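Local coordinates for exopolysaccharide biosynthesis protein (PDB 6TGF) that probably hydrolyses the exopolysaccharide of the bacterial biofilm, as a trimeric glycan-modifying enzyme with a tailspike-like parallel beta-helix, at residues I593-K598 with A602-S607. Sequence-based numbering, arbitrary orientation.
Sequences IHVQRK and AEASWS
His594 and Ser605 form an antiparallel hydrogen-bonded pair in the hairpin of strands 589-597 and 602-610: His594 N gives a hydrogen to Ser605 O at 2.8 Å, and Ser605 N returns one to His594 O. Gln596 and Glu603 repeat the pattern, and Gln596 N meets Glu603 O almost head-on, with a C=O...N angle of 178°. The strands run nearly antiparallel, and side chains alternate between two unlike faces.

The apolar face is the tightly packed one. Ile593 lays CG1 against Trp606 CB (3.9 Å), while the indole leads off toward Val617 and Gln678. Val595 straddles the next step: CG1, anti to the backbone N, reaches Ala602 CB, and CG2 meets Ala604 CB at 4.1 Å. Strands 614-620 and 626-633 cover this side through Val617, Tyr619, Thr627, Val629 and Ile631, so the hairpin packs face to face on a second antiparallel sheet, as in a beta-sandwich.

The other face is polar and more open at partly exposed His594, whose ring turns its edge to Ser605 O; ND1 makes a weak hydrogen bond there (134° at the hydrogen), and a water links ND1 with Ser605 OG. Toward Gln596 and Glu603 a second subunit closes over it. Lys598 bends at CG (chi2 -57°) and crosses Glu603 at about a right angle, its NZ bonding to Gln596 OE1 at 2.7 Å and to Thr587 of that subunit, whose Asn571, Gly572 and Thr573 hold the Glu603 carboxylate. Lys598 NZ and Glu603 OE1 stay 4.6 Å apart, beyond a salt bridge, so any attraction is probably long-range. Backbone bonds and apolar side chains thus build the domain core, polar ends of Gln596, Lys598 and Glu603 bond to the second subunit, and Trp606 touches the third.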
loop_
_atom_site.group_PDB
_atom_site.type_symbol
_atom_site.label_atom_id
_atom_site.label_comp_id
_atom_site.label_asym_id
_atom_site.label_seq_id
_atom_site.Cartn_x
_atom_site.Cartn_y
_atom_site.Cartn_z
ATOM N N ILE B 593 -22.310 14.141 -39.509
ATOM C CA ILE B 593 -21.233 14.761 -40.338
ATOM C C ILE B 593 -20.160 13.707 -40.626
ATOM O O ILE B 593 -19.558 13.203 -39.660
ATOM C CB ILE B 593 -20.640 15.996 -39.629
ATOM C CG1 ILE B 593 -21.710 17.051 -39.340
ATOM C CG2 ILE B 593 -19.477 16.577 -40.423
ATOM C CD1 ILE B 593 -21.317 18.050 -38.279
ATOM N N HIS B 594 -19.928 13.406 -41.908
ATOM C CA HIS B 594 -18.867 12.483 -42.389
ATOM C C HIS B 594 -17.657 13.301 -42.850
ATOM O O HIS B 594 -17.861 14.302 -43.563
ATOM C CB HIS B 594 -19.403 11.573 -43.502
ATOM C CG HIS B 594 -20.648 10.845 -43.123
ATOM N ND1 HIS B 594 -21.902 11.277 -43.508
ATOM C CD2 HIS B 594 -20.840 9.727 -42.391
ATOM C CE1 HIS B 594 -22.812 10.450 -43.034
ATOM N NE2 HIS B 594 -22.185 9.491 -42.346
ATOM N N VAL B 595 -16.455 12.895 -42.431
ATOM C CA VAL B 595 -15.151 13.485 -42.855
ATOM C C VAL B 595 -14.176 12.331 -43.103
ATOM O O VAL B 595 -13.999 11.511 -42.184
ATOM C CB VAL B 595 -14.602 14.470 -41.801
ATOM C CG1 VAL B 595 -13.255 15.050 -42.208
ATOM C CG2 VAL B 595 -15.589 15.587 -41.499
ATOM N N GLN B 596 -13.591 12.261 -44.302
ATOM C CA GLN B 596 -12.527 11.285 -44.657
ATOM C C GLN B 596 -11.315 12.047 -45.201
ATOM O O GLN B 596 -11.511 12.914 -46.074
ATOM C CB GLN B 596 -13.020 10.273 -45.694
ATOM C CG GLN B 596 -12.071 9.095 -45.880
ATOM C CD GLN B 596 -12.361 8.279 -47.116
ATOM O OE1 GLN B 596 -12.788 8.797 -48.144
ATOM N NE2 GLN B 596 -12.113 6.982 -47.028
ATOM N N ARG B 597 -10.118 11.733 -44.702
ATOM C CA ARG B 597 -8.838 12.197 -45.296
ATOM C C ARG B 597 -8.676 11.506 -46.654
ATOM O O ARG B 597 -8.643 10.260 -46.678
ATOM C CB ARG B 597 -7.646 11.898 -44.382
ATOM C CG ARG B 597 -6.317 12.382 -44.947
ATOM C CD ARG B 597 -5.110 12.044 -44.093
ATOM N NE ARG B 597 -3.883 12.065 -44.883
ATOM C CZ ARG B 597 -2.660 11.839 -44.408
ATOM N NH1 ARG B 597 -2.474 11.574 -43.124
ATOM N NH2 ARG B 597 -1.620 11.881 -45.224
ATOM N N LYS B 598 -8.592 12.289 -47.733
ATOM C CA LYS B 598 -8.424 11.793 -49.124
ATOM C C LYS B 598 -6.926 11.663 -49.421
ATOM O O LYS B 598 -6.124 11.833 -48.481
ATOM C CB LYS B 598 -9.126 12.739 -50.105
ATOM C CG LYS B 598 -10.586 13.035 -49.788
ATOM C CD LYS B 598 -11.455 11.797 -49.699
ATOM C CE LYS B 598 -12.925 12.117 -49.531
ATOM N NZ LYS B 598 -13.758 10.893 -49.552
ATOM N N ALA B 602 -8.780 16.518 -46.876
ATOM C CA ALA B 602 -10.013 15.765 -46.549
ATOM C C ALA B 602 -11.207 16.454 -47.214
ATOM O O ALA B 602 -11.099 17.653 -47.533
ATOM C CB ALA B 602 -10.186 15.690 -45.051
ATOM N N GLU B 603 -12.293 15.706 -47.426
ATOM C CA GLU B 603 -13.607 16.228 -47.889
ATOM C C GLU B 603 -14.681 15.750 -46.908
ATOM O O GLU B 603 -14.412 14.780 -46.177
ATOM C CB GLU B 603 -13.881 15.782 -49.326
ATOM C CG GLU B 603 -13.034 16.523 -50.347
ATOM C CD GLU B 603 -12.933 15.881 -51.720
ATOM O OE1 GLU B 603 -13.549 14.819 -51.930
ATOM O OE2 GLU B 603 -12.228 16.448 -52.579
ATOM N N ALA B 604 -15.834 16.422 -46.883
ATOM C CA ALA B 604 -16.928 16.175 -45.916
ATOM C C ALA B 604 -18.265 16.012 -46.649
ATOM O O ALA B 604 -18.312 16.233 -47.872
ATOM C CB ALA B 604 -16.983 17.295 -44.906
ATOM N N SER B 605 -19.299 15.624 -45.899
ATOM C CA SER B 605 -20.701 15.418 -46.349
ATOM C C SER B 605 -21.545 15.073 -45.118
ATOM O O SER B 605 -21.045 14.301 -44.275
ATOM C CB SER B 605 -20.785 14.340 -47.402
ATOM O OG SER B 605 -22.132 13.955 -47.634
ATOM N N TRP B 606 -22.752 15.635 -45.000
ATOM C CA TRP B 606 -23.575 15.520 -43.766
ATOM C C TRP B 606 -25.055 15.284 -44.093
ATOM O O TRP B 606 -25.563 15.890 -45.056
ATOM C CB TRP B 606 -23.370 16.750 -42.870
ATOM C CG TRP B 606 -24.015 18.011 -43.360
ATOM C CD1 TRP B 606 -23.549 18.855 -44.326
ATOM C CD2 TRP B 606 -25.240 18.591 -42.878
ATOM N NE1 TRP B 606 -24.403 19.914 -44.484
ATOM C CE2 TRP B 606 -25.449 19.780 -43.609
ATOM C CE3 TRP B 606 -26.180 18.221 -41.908
ATOM C CZ2 TRP B 606 -26.560 20.594 -43.399
ATOM C CZ3 TRP B 606 -27.278 19.027 -41.701
ATOM C CH2 TRP B 606 -27.464 20.198 -42.438
ATOM N N SER B 607 -25.696 14.420 -43.300
ATOM C CA SER B 607 -27.148 14.103 -43.314
ATOM C C SER B 607 -27.768 14.550 -41.985
ATOM O O SER B 607 -27.008 14.994 -41.104
ATOM C CB SER B 607 -27.366 12.633 -43.557
ATOM O OG SER B 607 -26.557 11.851 -42.691
HETATM O O HOH W 1 -23.600 12.630 -45.920
#